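PDB 3MZO: Lin2634 protein from Listeria innocua, which is probably a metal-dependent phosphohydrolase of the HD-domain superfamily, related to the 5'-deoxynucleotidase YfbR, and binds calcium ions. Local coordinates for residues R59-K64 / G131-I136; E161-A166 / P202-E207; L73-I78 / E98-N103; H5-S10 / R107-T112. All blocks are in the same frame, centred on the assembly; numbering follows the deposited sequence.

Contact 1. Residues R59-K64 / G131-I136; sequences RALYEK and GKILAI
Leu61 and Leu134 both carry CG on the side away from the backbone N (chi1 178° for Leu61), while Lys64 runs out nearly straight and bends only at its last torsion (chi4 -63°). The result is three small patches of contact along two helices that cross at -35°, their axes 9.1 Å apart at the closest. In the first, methyl meets methyl: Leu61 CD1 lies 3.9 Å from Ile133 CD1, the two chains slanting across one another. In the second, the lysine uses its methylenes rather than its charge. Lys64 CD sits 3.7 Å from Gly131 N, lying against the backbone of the glycine. The bend at chi4 turns NZ toward the carbonyl of Gly124 and a salt bridge with Asp126. In the third, Leu134 CD2 fits against the backbone and root of the lysine, 3.6 Å from Lys64 O and 3.9 Å from Lys64 CB. Leu134 also lies about 4 Å, side chain to side chain, from the calcium ligand His68, which places this packing next to the metal site. Helix 31-51 packs alongside, its Ala42 touching both Leu61 and Ile133 where helices 58-67 and 129-151 meet.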
loop_
_atom_site.group_PDB
_atom_site.type_symbol
_atom_site.label_atom_id
_atom_site.label_comp_id
_atom_site.label_asym_id
_atom_site.label_seq_id
_atom_site.Cartn_x
_atom_site.Cartn_y
_atom_site.Cartn_z
ATOM N N ARG B 59 28.357 13.581 21.302
ATOM C CA ARG B 59 27.829 12.281 21.637
ATOM C C ARG B 59 26.449 12.443 22.243
ATOM O O ARG B 59 25.552 11.701 21.881
ATOM C CB ARG B 59 28.741 11.533 22.612
ATOM C CG ARG B 59 28.294 10.106 22.842
ATOM C CD ARG B 59 29.220 9.390 23.823
ATOM N NE ARG B 59 28.882 7.985 23.879
ATOM C CZ ARG B 59 29.606 7.046 24.485
ATOM N NH1 ARG B 59 30.744 7.363 25.083
ATOM N NH2 ARG B 59 29.203 5.777 24.464
ATOM N N ALA B 60 26.281 13.428 23.137
ATOM C CA ALA B 60 25.002 13.658 23.803
ATOM C C ALA B 60 23.960 14.161 22.812
ATOM O O ALA B 60 22.831 13.719 22.831
ATOM C CB ALA B 60 25.144 14.639 25.017
ATOM N N LEU B 61 24.353 15.061 21.912
ATOM C CA LEU B 61 23.417 15.601 20.943
ATOM C C LEU B 61 22.860 14.502 20.069
ATOM O O LEU B 61 21.647 14.389 19.919
ATOM C CB LEU B 61 24.088 16.684 20.092
ATOM C CG LEU B 61 23.295 17.351 18.969
ATOM C CD1 LEU B 61 23.947 18.685 18.631
ATOM C CD2 LEU B 61 23.232 16.462 17.734
ATOM N N TYR B 62 23.741 13.707 19.494
ATOM C CA TYR B 62 23.332 12.649 18.576
ATOM C C TYR B 62 22.565 11.537 19.259
ATOM O O TYR B 62 21.555 11.064 18.724
ATOM C CB TYR B 62 24.544 12.036 17.877
ATOM C CG TYR B 62 25.075 12.842 16.712
ATOM C CD1 TYR B 62 24.309 13.069 15.555
ATOM C CD2 TYR B 62 26.366 13.320 16.732
ATOM C CE1 TYR B 62 24.845 13.795 14.465
ATOM C CE2 TYR B 62 26.899 14.029 15.676
ATOM C CZ TYR B 62 26.163 14.276 14.558
ATOM O OH TYR B 62 26.787 14.970 13.547
ATOM N N GLU B 63 23.064 11.078 20.394
ATOM C CA GLU B 63 22.407 9.992 21.095
ATOM C C GLU B 63 20.983 10.364 21.561
ATOM O O GLU B 63 20.094 9.534 21.497
ATOM C CB GLU B 63 23.280 9.419 22.228
ATOM C CG GLU B 63 23.333 10.216 23.455
ATOM C CD GLU B 63 24.433 9.757 24.439
ATOM O OE1 GLU B 63 25.194 8.780 24.167
ATOM O OE2 GLU B 63 24.503 10.395 25.505
ATOM N N LYS B 64 20.764 11.600 21.987
ATOM C CA LYS B 64 19.423 12.038 22.355
ATOM C C LYS B 64 18.488 12.054 21.144
ATOM O O LYS B 64 17.378 11.508 21.210
ATOM C CB LYS B 64 19.459 13.437 23.002
ATOM C CG LYS B 64 20.018 13.468 24.404
ATOM C CD LYS B 64 20.362 14.916 24.841
ATOM C CE LYS B 64 20.808 14.978 26.310
ATOM N NZ LYS B 64 19.733 14.559 27.217
ATOM N N GLY B 131 19.826 18.549 25.235
ATOM C CA GLY B 131 18.431 18.189 25.478
ATOM C C GLY B 131 17.458 19.206 24.915
ATOM O O GLY B 131 16.378 18.852 24.404
ATOM N N LYS B 132 17.824 20.479 25.026
ATOM C CA LYS B 132 17.021 21.526 24.419
ATOM C C LYS B 132 17.117 21.456 22.897
ATOM O O LYS B 132 16.125 21.726 22.196
ATOM C CB LYS B 132 17.426 22.895 24.921
ATOM C CG LYS B 132 17.200 23.075 26.392
ATOM C CD LYS B 132 17.713 24.447 26.849
ATOM C CE LYS B 132 17.338 24.669 28.270
ATOM N NZ LYS B 132 17.791 25.995 28.804
ATOM N N ILE B 133 18.284 21.081 22.377
ATOM C CA ILE B 133 18.404 20.897 20.935
ATOM C C ILE B 133 17.453 19.802 20.497
ATOM O O ILE B 133 16.834 19.912 19.434
ATOM C CB ILE B 133 19.856 20.630 20.481
ATOM C CG1 ILE B 133 20.671 21.933 20.545
ATOM C CG2 ILE B 133 19.933 20.043 19.058
ATOM C CD1 ILE B 133 22.141 21.717 20.381
ATOM N N LEU B 134 17.324 18.745 21.291
ATOM C CA LEU B 134 16.363 17.675 20.955
ATOM C C LEU B 134 14.943 18.215 20.989
ATOM O O LEU B 134 14.149 17.901 20.100
ATOM C CB LEU B 134 16.472 16.483 21.909
ATOM C CG LEU B 134 15.408 15.374 21.741
ATOM C CD1 LEU B 134 15.292 14.805 20.324
ATOM C CD2 LEU B 134 15.640 14.251 22.766
ATOM N N ALA B 135 14.619 19.020 22.013
ATOM C CA ALA B 135 13.272 19.575 22.131
ATOM C C ALA B 135 12.906 20.385 20.888
ATOM O O ALA B 135 11.825 20.183 20.320
ATOM C CB ALA B 135 13.068 20.437 23.464
ATOM N N ILE B 136 13.788 21.272 20.442
ATOM C CA ILE B 136 13.423 22.138 19.338
ATOM C C ILE B 136 13.423 21.362 18.030
ATOM O O ILE B 136 12.612 21.660 17.149
ATOM C CB ILE B 136 14.263 23.424 19.229
ATOM C CG1 ILE B 136 15.741 23.122 18.974
ATOM C CG2 ILE B 136 14.111 24.301 20.509
ATOM C CD1 ILE B 136 16.617 24.396 18.804
#

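Contact 2. Residues E161-A166 / P202-E207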
loop_
_atom_site.group_PDB
_atom_site.type_symbol
_atom_site.label_atom_id
_atom_site.label_comp_id
_atom_site.label_asym_id
_atom_site.label_seq_id
_atom_site.Cartn_x
_atom_site.Cartn_y
_atom_site.Cartn_z
ATOM N N GLU B 161 -3.507 23.178 13.956
ATOM C CA GLU B 161 -3.332 23.136 15.404
ATOM C C GLU B 161 -1.962 22.606 15.801
ATOM O O GLU B 161 -1.341 23.120 16.739
ATOM C CB GLU B 161 -4.428 22.287 16.066
ATOM C CG GLU B 161 -5.833 22.897 15.974
ATOM C CD GLU B 161 -6.952 21.856 16.215
ATOM O OE1 GLU B 161 -6.685 20.788 16.832
ATOM O OE2 GLU B 161 -8.101 22.105 15.770
ATOM N N ILE B 162 -1.489 21.584 15.104
ATOM C CA ILE B 162 -0.152 21.025 15.351
ATOM C C ILE B 162 0.944 22.080 15.040
ATOM O O ILE B 162 1.881 22.262 15.796
ATOM C CB ILE B 162 0.078 19.742 14.487
ATOM C CG1 ILE B 162 -0.848 18.598 14.961
ATOM C CG2 ILE B 162 1.550 19.288 14.535
ATOM C CD1 ILE B 162 -1.075 17.465 13.946
ATOM N N TYR B 163 0.810 22.738 13.897
ATOM C CA TYR B 163 1.742 23.748 13.463
ATOM C C TYR B 163 1.819 24.872 14.516
ATOM O O TYR B 163 2.913 25.305 14.930
ATOM C CB TYR B 163 1.288 24.294 12.098
ATOM C CG TYR B 163 2.118 25.435 11.569
ATOM C CD1 TYR B 163 1.800 26.760 11.888
ATOM C CD2 TYR B 163 3.227 25.199 10.763
ATOM C CE1 TYR B 163 2.556 27.821 11.396
ATOM C CE2 TYR B 163 3.989 26.252 10.265
ATOM C CZ TYR B 163 3.655 27.559 10.593
ATOM O OH TYR B 163 4.411 28.599 10.104
ATOM N N SER B 164 0.647 25.304 14.975
ATOM C CA SER B 164 0.557 26.380 15.952
ATOM C C SER B 164 1.261 26.012 17.258
ATOM O O SER B 164 2.037 26.809 17.807
ATOM C CB SER B 164 -0.907 26.730 16.180
ATOM O OG SER B 164 -1.476 27.167 14.962
ATOM N N GLU B 165 1.013 24.795 17.729
ATOM C CA GLU B 165 1.612 24.307 18.959
ATOM C C GLU B 165 3.108 24.191 18.816
ATOM O O GLU B 165 3.840 24.577 19.730
ATOM C CB GLU B 165 1.028 22.951 19.357
ATOM C CG GLU B 165 1.554 22.360 20.702
ATOM C CD GLU B 165 2.973 21.695 20.634
ATOM O OE1 GLU B 165 3.370 21.106 19.586
ATOM O OE2 GLU B 165 3.691 21.756 21.660
ATOM N N ALA B 166 3.552 23.648 17.681
ATOM C CA ALA B 166 4.964 23.446 17.427
ATOM C C ALA B 166 5.687 24.797 17.377
ATOM O O ALA B 166 6.665 24.992 18.099
ATOM C CB ALA B 166 5.177 22.606 16.132
ATOM N N PRO B 202 0.553 32.517 6.829
ATOM C CA PRO B 202 1.096 33.862 7.057
ATOM C C PRO B 202 0.495 34.563 8.278
ATOM O O PRO B 202 1.221 34.985 9.185
ATOM C CB PRO B 202 0.750 34.607 5.758
ATOM C CG PRO B 202 0.703 33.511 4.701
ATOM C CD PRO B 202 0.133 32.321 5.420
ATOM N N GLN B 203 -0.831 34.659 8.307
ATOM C CA GLN B 203 -1.519 35.347 9.393
ATOM C C GLN B 203 -1.273 34.640 10.720
ATOM O O GLN B 203 -0.889 35.265 11.714
ATOM C CB GLN B 203 -3.028 35.420 9.117
ATOM C CG GLN B 203 -3.826 35.972 10.298
ATOM C CD GLN B 203 -5.257 36.284 9.941
ATOM O OE1 GLN B 203 -5.553 36.660 8.810
ATOM N NE2 GLN B 203 -6.154 36.142 10.907
ATOM N N LEU B 204 -1.506 33.333 10.714
ATOM C CA LEU B 204 -1.344 32.487 11.906
ATOM C C LEU B 204 0.061 32.595 12.515
ATOM O O LEU B 204 0.218 32.646 13.749
ATOM C CB LEU B 204 -1.650 31.043 11.525
ATOM C CG LEU B 204 -1.580 29.972 12.609
ATOM C CD1 LEU B 204 -2.578 30.239 13.757
ATOM C CD2 LEU B 204 -1.807 28.608 11.942
ATOM N N THR B 205 1.069 32.646 11.638
ATOM C CA THR B 205 2.466 32.764 12.067
ATOM C C THR B 205 2.729 34.138 12.706
ATOM O O THR B 205 3.408 34.225 13.742
ATOM C CB THR B 205 3.474 32.484 10.884
ATOM O OG1 THR B 205 3.149 31.246 10.231
ATOM C CG2 THR B 205 4.916 32.422 11.389
ATOM N N THR B 206 2.184 35.206 12.106
ATOM C CA THR B 206 2.221 36.528 12.729
ATOM C C THR B 206 1.586 36.472 14.125
ATOM O O THR B 206 2.180 36.928 15.103
ATOM C CB THR B 206 1.486 37.590 11.855
ATOM O OG1 THR B 206 2.283 37.884 10.702
ATOM C CG2 THR B 206 1.202 38.887 12.638
ATOM N N GLU B 207 0.387 35.900 14.202
ATOM C CA GLU B 207 -0.334 35.756 15.477
ATOM C C GLU B 207 0.458 35.040 16.553
ATOM O O GLU B 207 0.547 35.526 17.689
ATOM C CB GLU B 207 -1.649 35.013 15.265
ATOM C CG GLU B 207 -2.749 35.916 14.711
ATOM C CD GLU B 207 -3.982 35.144 14.248
ATOM O OE1 GLU B 207 -4.036 33.901 14.417
ATOM O OE2 GLU B 207 -4.904 35.796 13.714
#
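Thr205 OG1 is gripped by two groups: it accepts a hydrogen bond from Tyr163 OH, 2.9 Å away, and is bonded in turn to the carbonyl of Leu201, one turn earlier on its own helix. The phenol reaches across from helix 158-172 with CG anti to the backbone N (chi1 176°), and the threonine oxygen meets the ring at its edge, near its plane. The two side chains cross at about a right angle. Leu204 packs nearer the base of the tyrosine. Its CD2 approaches the ring obliquely, 4.1 Å from Tyr163 CD1, the leucine and the ring running past each other in contrary senses. The same methyl, Leu204 CD2, lies 3.4 Å from Ser164 OG in one of the two serine conformers; that hydroxyl is hydrogen-bonded to the carbonyl of Val160, one turn back on its own helix. The helix axes stay 10.5 Å apart, far enough for a whole tyrosine side chain to span the gap. Leu187 and Leu191 of helix 177-191 touch both Tyr163 and Thr205, adding hydrocarbon around the polar pair. Chemically, the phenol gains an acceptor, and the two bonds at Thr205 OG1 together probably hold the threonine's rotation, while leucine supplies the apolar remainder.

Contact 3. Residues L73-I78 / E98-N103; sequences LFIGDI and ESMTKN
Met100, present as selenomethionine, reaches from helix 87-108 to the loop 73-78 and touches it at three points along its length. Its CB approaches the Phe74 ring obliquely, 4.0 Å from Phe74 CD1. With CG anti to the carbonyl carbon (chi1 -71°), the chain then runs past the phenylalanine in the contrary sense. The selenium comes next, and it meets isoleucine: Met100 SE is 4.0 Å from Ile75 CB and 4.1 Å from Ile75 CD1. A bend at the final torsion (chi3 75°) turns the methyl back to the phenylalanine, where Met100 CE rests 3.4 Å from the carbonyl Phe74 O and 3.9 Å from Phe74 CB.

This loop follows closely on His68 and Asp69, the central pair of the HD-domain pattern, both of which bind calcium here; the side chain of Ile75 is about 8 Å from a bound calcium ion. The contact thus ties the chain leaving the metal site to the long helix 87-108.

Thr101 meets the ring toward its far end, at CE1 and CZ. Its OG1 lies in the ring plane at the edge, 3.5 Å from Phe74 CE1, while Phe74 CZ reaches as far as the backbone, 3.8 Å from Thr101 CA. The hydroxyl finds its hydrogen-bond partner in Glu97, one turn back on the helix. Ile78 of the third subunit packs on Met100, and Leu93 of that subunit packs on Ile75.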
loop_
_atom_site.group_PDB
_atom_site.type_symbol
_atom_site.label_atom_id
_atom_site.label_comp_id
_atom_site.label_asym_id
_atom_site.label_seq_id
_atom_site.Cartn_x
_atom_site.Cartn_y
_atom_site.Cartn_z
ATOM N N LEU B 73 8.281 1.574 19.470
ATOM C CA LEU B 73 8.207 0.163 19.112
ATOM C C LEU B 73 7.154 -0.575 19.922
ATOM O O LEU B 73 6.557 -1.530 19.417
ATOM C CB LEU B 73 9.525 -0.543 19.382
ATOM C CG LEU B 73 10.420 -0.959 18.249
ATOM C CD1 LEU B 73 11.635 -1.601 18.912
ATOM C CD2 LEU B 73 9.750 -1.930 17.330
ATOM N N PHE B 74 6.951 -0.150 21.170
ATOM C CA PHE B 74 6.026 -0.846 22.099
ATOM C C PHE B 74 4.927 0.028 22.751
ATOM O O PHE B 74 3.962 -0.507 23.287
ATOM C CB PHE B 74 6.799 -1.646 23.168
ATOM C CG PHE B 74 8.047 -0.977 23.676
ATOM C CD1 PHE B 74 7.985 0.010 24.636
ATOM C CD2 PHE B 74 9.289 -1.384 23.223
ATOM C CE1 PHE B 74 9.143 0.604 25.114
ATOM C CE2 PHE B 74 10.462 -0.789 23.691
ATOM C CZ PHE B 74 10.390 0.206 24.631
ATOM N N ILE B 75 5.055 1.351 22.695
ATOM C CA ILE B 75 3.985 2.226 23.154
ATOM C C ILE B 75 3.952 3.527 22.339
ATOM O O ILE B 75 4.956 4.245 22.243
ATOM C CB ILE B 75 4.113 2.513 24.666
ATOM C CG1 ILE B 75 2.995 3.475 25.115
ATOM C CG2 ILE B 75 5.545 3.007 24.990
ATOM C CD1 ILE B 75 2.741 3.534 26.604
ATOM N N GLY B 76 2.809 3.796 21.708
ATOM C CA GLY B 76 2.606 5.020 20.931
ATOM C C GLY B 76 2.677 6.289 21.752
ATOM O O GLY B 76 2.562 6.262 22.984
ATOM N N ASP B 77 2.839 7.408 21.065
ATOM C CA ASP B 77 3.015 8.699 21.721
ATOM C C ASP B 77 2.054 9.679 21.062
ATOM O O ASP B 77 2.047 9.784 19.829
ATOM C CB ASP B 77 4.474 9.147 21.523
ATOM C CG ASP B 77 4.828 10.445 22.273
ATOM O OD1 ASP B 77 4.557 10.536 23.491
ATOM O OD2 ASP B 77 5.409 11.364 21.641
ATOM N N ILE B 78 1.252 10.395 21.855
ATOM C CA ILE B 78 0.283 11.346 21.278
ATOM C C ILE B 78 1.057 12.585 20.739
ATOM O O ILE B 78 1.657 13.315 21.527
ATOM C CB ILE B 78 -0.833 11.767 22.300
ATOM C CG1 ILE B 78 -1.439 10.552 23.019
ATOM C CG2 ILE B 78 -1.952 12.546 21.590
ATOM C CD1 ILE B 78 -2.337 10.933 24.163
ATOM N N GLU B 98 8.143 4.787 30.376
ATOM C CA GLU B 98 9.402 4.654 31.119
ATOM C C GLU B 98 9.572 3.227 31.659
ATOM O O GLU B 98 10.636 2.621 31.514
ATOM C CB GLU B 98 9.468 5.677 32.260
ATOM C CG GLU B 98 10.825 5.737 32.989
ATOM C CD GLU B 98 10.851 6.698 34.186
ATOM O OE1 GLU B 98 10.079 7.687 34.218
ATOM O OE2 GLU B 98 11.670 6.469 35.099
ATOM N N SER B 99 8.511 2.686 32.256
ATOM C CA SER B 99 8.560 1.338 32.812
ATOM C C SER B 99 8.722 0.299 31.732
ATOM O O SER B 99 9.485 -0.656 31.883
ATOM C CB SER B 99 7.294 1.028 33.609
ATOM O OG SER B 99 7.209 1.910 34.709
HETATM N N MSE B 100 7.987 0.474 30.643
HETATM C CA MSE B 100 8.041 -0.498 29.563
HETATM C C MSE B 100 9.440 -0.554 28.942
HETATM O O MSE B 100 9.926 -1.655 28.619
HETATM C CB MSE B 100 6.976 -0.205 28.505
HETATM C CG MSE B 100 5.581 -0.504 28.973
HETATM SE SE MSE B 100 4.281 -0.193 27.549
HETATM C CE MSE B 100 4.553 -1.743 26.380
ATOM N N THR B 101 10.083 0.615 28.814
ATOM C CA THR B 101 11.456 0.707 28.287
ATOM C C THR B 101 12.445 -0.001 29.218
ATOM O O THR B 101 13.307 -0.727 28.749
ATOM C CB THR B 101 11.930 2.182 28.036
ATOM O OG1 THR B 101 11.057 2.821 27.096
ATOM C CG2 THR B 101 13.323 2.205 27.474
ATOM N N LYS B 102 12.290 0.190 30.525
ATOM C CA LYS B 102 13.125 -0.485 31.519
ATOM C C LYS B 102 12.996 -2.028 31.393
ATOM O O LYS B 102 14.001 -2.758 31.430
ATOM C CB LYS B 102 12.751 -0.001 32.935
ATOM C CG LYS B 102 13.481 -0.697 34.097
ATOM N N ASN B 103 11.760 -2.507 31.245
ATOM C CA ASN B 103 11.492 -3.941 31.123
ATOM C C ASN B 103 11.960 -4.462 29.756
ATOM O O ASN B 103 12.419 -5.602 29.635
ATOM C CB ASN B 103 9.995 -4.231 31.340
ATOM C CG ASN B 103 9.462 -3.669 32.682
ATOM O OD1 ASN B 103 10.240 -3.283 33.560
ATOM N ND2 ASN B 103 8.133 -3.603 32.822
#

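Contact 4. Residues H5-S10 / R107-T112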
loop_
_atom_site.group_PDB
_atom_site.type_symbol
_atom_site.label_atom_id
_atom_site.label_comp_id
_atom_site.label_asym_id
_atom_site.label_seq_id
_atom_site.Cartn_x
_atom_site.Cartn_y
_atom_site.Cartn_z
ATOM N N HIS B 5 21.172 -9.223 17.978
ATOM C CA HIS B 5 20.499 -9.606 16.735
ATOM C C HIS B 5 19.033 -9.162 16.746
ATOM O O HIS B 5 18.566 -8.507 15.804
ATOM C CB HIS B 5 20.605 -11.101 16.503
ATOM C CG HIS B 5 19.643 -11.626 15.500
ATOM N ND1 HIS B 5 19.713 -11.297 14.162
ATOM C CD2 HIS B 5 18.562 -12.432 15.638
ATOM C CE1 HIS B 5 18.730 -11.903 13.519
ATOM N NE2 HIS B 5 18.018 -12.595 14.391
ATOM N N GLN B 6 18.346 -9.450 17.840
ATOM C CA GLN B 6 16.944 -9.091 17.984
ATOM C C GLN B 6 16.810 -7.568 17.961
ATOM O O GLN B 6 15.879 -7.016 17.389
ATOM C CB GLN B 6 16.337 -9.627 19.304
ATOM C CG GLN B 6 16.585 -11.105 19.612
ATOM C CD GLN B 6 15.870 -12.063 18.662
ATOM O OE1 GLN B 6 14.861 -11.706 18.037
ATOM N NE2 GLN B 6 16.393 -13.298 18.556
ATOM N N TYR B 7 17.744 -6.886 18.588
ATOM C CA TYR B 7 17.707 -5.433 18.626
ATOM C C TYR B 7 17.888 -4.861 17.205
ATOM O O TYR B 7 17.169 -3.928 16.809
ATOM C CB TYR B 7 18.805 -4.899 19.550
ATOM C CG TYR B 7 19.062 -3.425 19.361
ATOM C CD1 TYR B 7 18.150 -2.487 19.817
ATOM C CD2 TYR B 7 20.206 -2.965 18.698
ATOM C CE1 TYR B 7 18.369 -1.120 19.641
ATOM C CE2 TYR B 7 20.417 -1.593 18.483
ATOM C CZ TYR B 7 19.495 -0.682 18.964
ATOM O OH TYR B 7 19.687 0.659 18.790
ATOM N N PHE B 8 18.834 -5.427 16.443
ATOM C CA PHE B 8 19.051 -4.986 15.065
ATOM C C PHE B 8 17.791 -5.217 14.209
ATOM O O PHE B 8 17.444 -4.376 13.377
ATOM C CB PHE B 8 20.268 -5.700 14.431
ATOM C CG PHE B 8 21.634 -5.171 14.890
ATOM C CD1 PHE B 8 21.766 -4.037 15.655
ATOM C CD2 PHE B 8 22.780 -5.803 14.463
ATOM C CE1 PHE B 8 23.034 -3.570 16.029
ATOM C CE2 PHE B 8 24.033 -5.362 14.826
ATOM C CZ PHE B 8 24.172 -4.239 15.600
ATOM N N GLN B 9 17.093 -6.343 14.418
ATOM C CA GLN B 9 15.867 -6.614 13.639
ATOM C C GLN B 9 14.824 -5.610 13.985
ATOM O O GLN B 9 14.126 -5.147 13.097
ATOM C CB GLN B 9 15.271 -7.984 13.916
ATOM C CG GLN B 9 16.066 -9.103 13.359
ATOM C CD GLN B 9 15.459 -10.415 13.742
ATOM O OE1 GLN B 9 15.172 -10.666 14.923
ATOM N NE2 GLN B 9 15.252 -11.260 12.760
ATOM N N SER B 10 14.754 -5.250 15.270
ATOM C CA SER B 10 13.759 -4.299 15.742
ATOM C C SER B 10 13.856 -2.949 15.037
ATOM O O SER B 10 12.864 -2.227 14.932
ATOM C CB SER B 10 13.881 -4.069 17.248
ATOM O OG SER B 10 14.919 -3.147 17.553
ATOM N N ARG B 107 14.828 -7.484 29.442
ATOM C CA ARG B 107 14.502 -8.727 28.727
ATOM C C ARG B 107 15.334 -8.979 27.489
ATOM O O ARG B 107 15.744 -10.112 27.240
ATOM C CB ARG B 107 13.035 -8.735 28.286
ATOM C CG ARG B 107 12.097 -9.422 29.234
ATOM C CD ARG B 107 10.672 -9.337 28.722
ATOM N NE ARG B 107 9.729 -9.985 29.631
ATOM N N GLU B 108 15.561 -7.939 26.695
ATOM C CA GLU B 108 16.072 -8.131 25.336
ATOM C C GLU B 108 17.564 -7.869 25.151
ATOM O O GLU B 108 18.186 -8.483 24.270
ATOM C CB GLU B 108 15.299 -7.245 24.348
ATOM C CG GLU B 108 13.781 -7.435 24.358
ATOM C CD GLU B 108 13.359 -8.837 23.954
ATOM O OE1 GLU B 108 14.021 -9.416 23.055
ATOM O OE2 GLU B 108 12.375 -9.353 24.536
ATOM N N ILE B 109 18.141 -6.969 25.955
ATOM C CA ILE B 109 19.524 -6.528 25.729
ATOM C C ILE B 109 20.426 -7.370 26.607
ATOM O O ILE B 109 20.056 -7.639 27.755
ATOM C CB ILE B 109 19.729 -5.016 26.061
ATOM C CG1 ILE B 109 18.809 -4.119 25.208
ATOM C CG2 ILE B 109 21.196 -4.615 25.898
ATOM C CD1 ILE B 109 19.180 -4.001 23.739
ATOM N N PRO B 110 21.604 -7.806 26.084
ATOM C CA PRO B 110 22.519 -8.527 26.963
ATOM C C PRO B 110 22.965 -7.665 28.145
ATOM O O PRO B 110 23.030 -6.437 28.041
ATOM C CB PRO B 110 23.723 -8.857 26.055
ATOM C CG PRO B 110 23.144 -8.923 24.683
ATOM C CD PRO B 110 22.106 -7.788 24.693
ATOM N N ALA B 111 23.270 -8.351 29.237
ATOM C CA ALA B 111 23.630 -7.748 30.518
ATOM C C ALA B 111 24.739 -6.706 30.365
ATOM O O ALA B 111 24.589 -5.568 30.854
ATOM C CB ALA B 111 24.022 -8.863 31.525
ATOM N N THR B 112 25.826 -7.067 29.668
ATOM C CA THR B 112 26.966 -6.142 29.485
ATOM C C THR B 112 26.550 -4.792 28.910
ATOM O O THR B 112 27.217 -3.806 29.163
ATOM C CB THR B 112 28.012 -6.630 28.450
ATOM O OG1 THR B 112 28.584 -7.857 28.875
ATOM C CG2 THR B 112 29.128 -5.585 28.270
#
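Tyr7 and Ile109 make the apolar part of this contact, joining the N-terminal helix 4-13 to the place where helix 87-108 ends. Ile109 CD1 lies 4.3 Å from Tyr7 CB and stands obliquely to the tyrosine ring. Ile109 is the first residue to leave helical backbone angles, and the bend in its own chain (chi2 -72°) carries CD1 toward the tyrosine although its CB is not aimed that way. The ring itself is engaged by Tyr117, with which it forms an edge-to-face pair.

Polar and apolar atoms approach at the second point. Glu108 OE1 comes no nearer than 4.4 Å to Gln6 CB, too long to count as a firm contact. The other carboxylate oxygen, OE2, is hydrogen-bonded to Tyr84 OH of the third subunit.

Backbone bonding supplies what the side chains do not. Glu108 is linked through its main chain to Gly3, and this joins the end of helix 87-108 to the start of helix 4-13 next to the contact. From the same N-terminal helix, His5 is hydrogen-bonded through both ring nitrogens to the second subunit, at its Tyr144 and Glu193.

Between the segments themselves, then, the chemistry is light: the long separations and small buried surface suggest that positioning here depends more on the Glu108-Gly3 main-chain bonding and on the subunit interfaces.

How the contacts relate
Contacts 1 and 3 are buried; contacts 2 and 4 are only partly so, and contact 4 lies farthest out, its centre about 25 Å from the centre of the chain. Contact 1, next to the calcium site, is methyl and methylene packing, whereas contact 2, away from the metal, has the one hydrogen bond that links two paired segments. Contacts 3 and 4 both use helix 87-108 and touch each other, Leu73 CD1 lying 3.7 Å from Ser10 CB; contact 2 lies across the chain's centre from both. Assembly differs too: other subunits reach contacts 1, 3 and 4, while no other chain of the assembly touches the segments of contact 2.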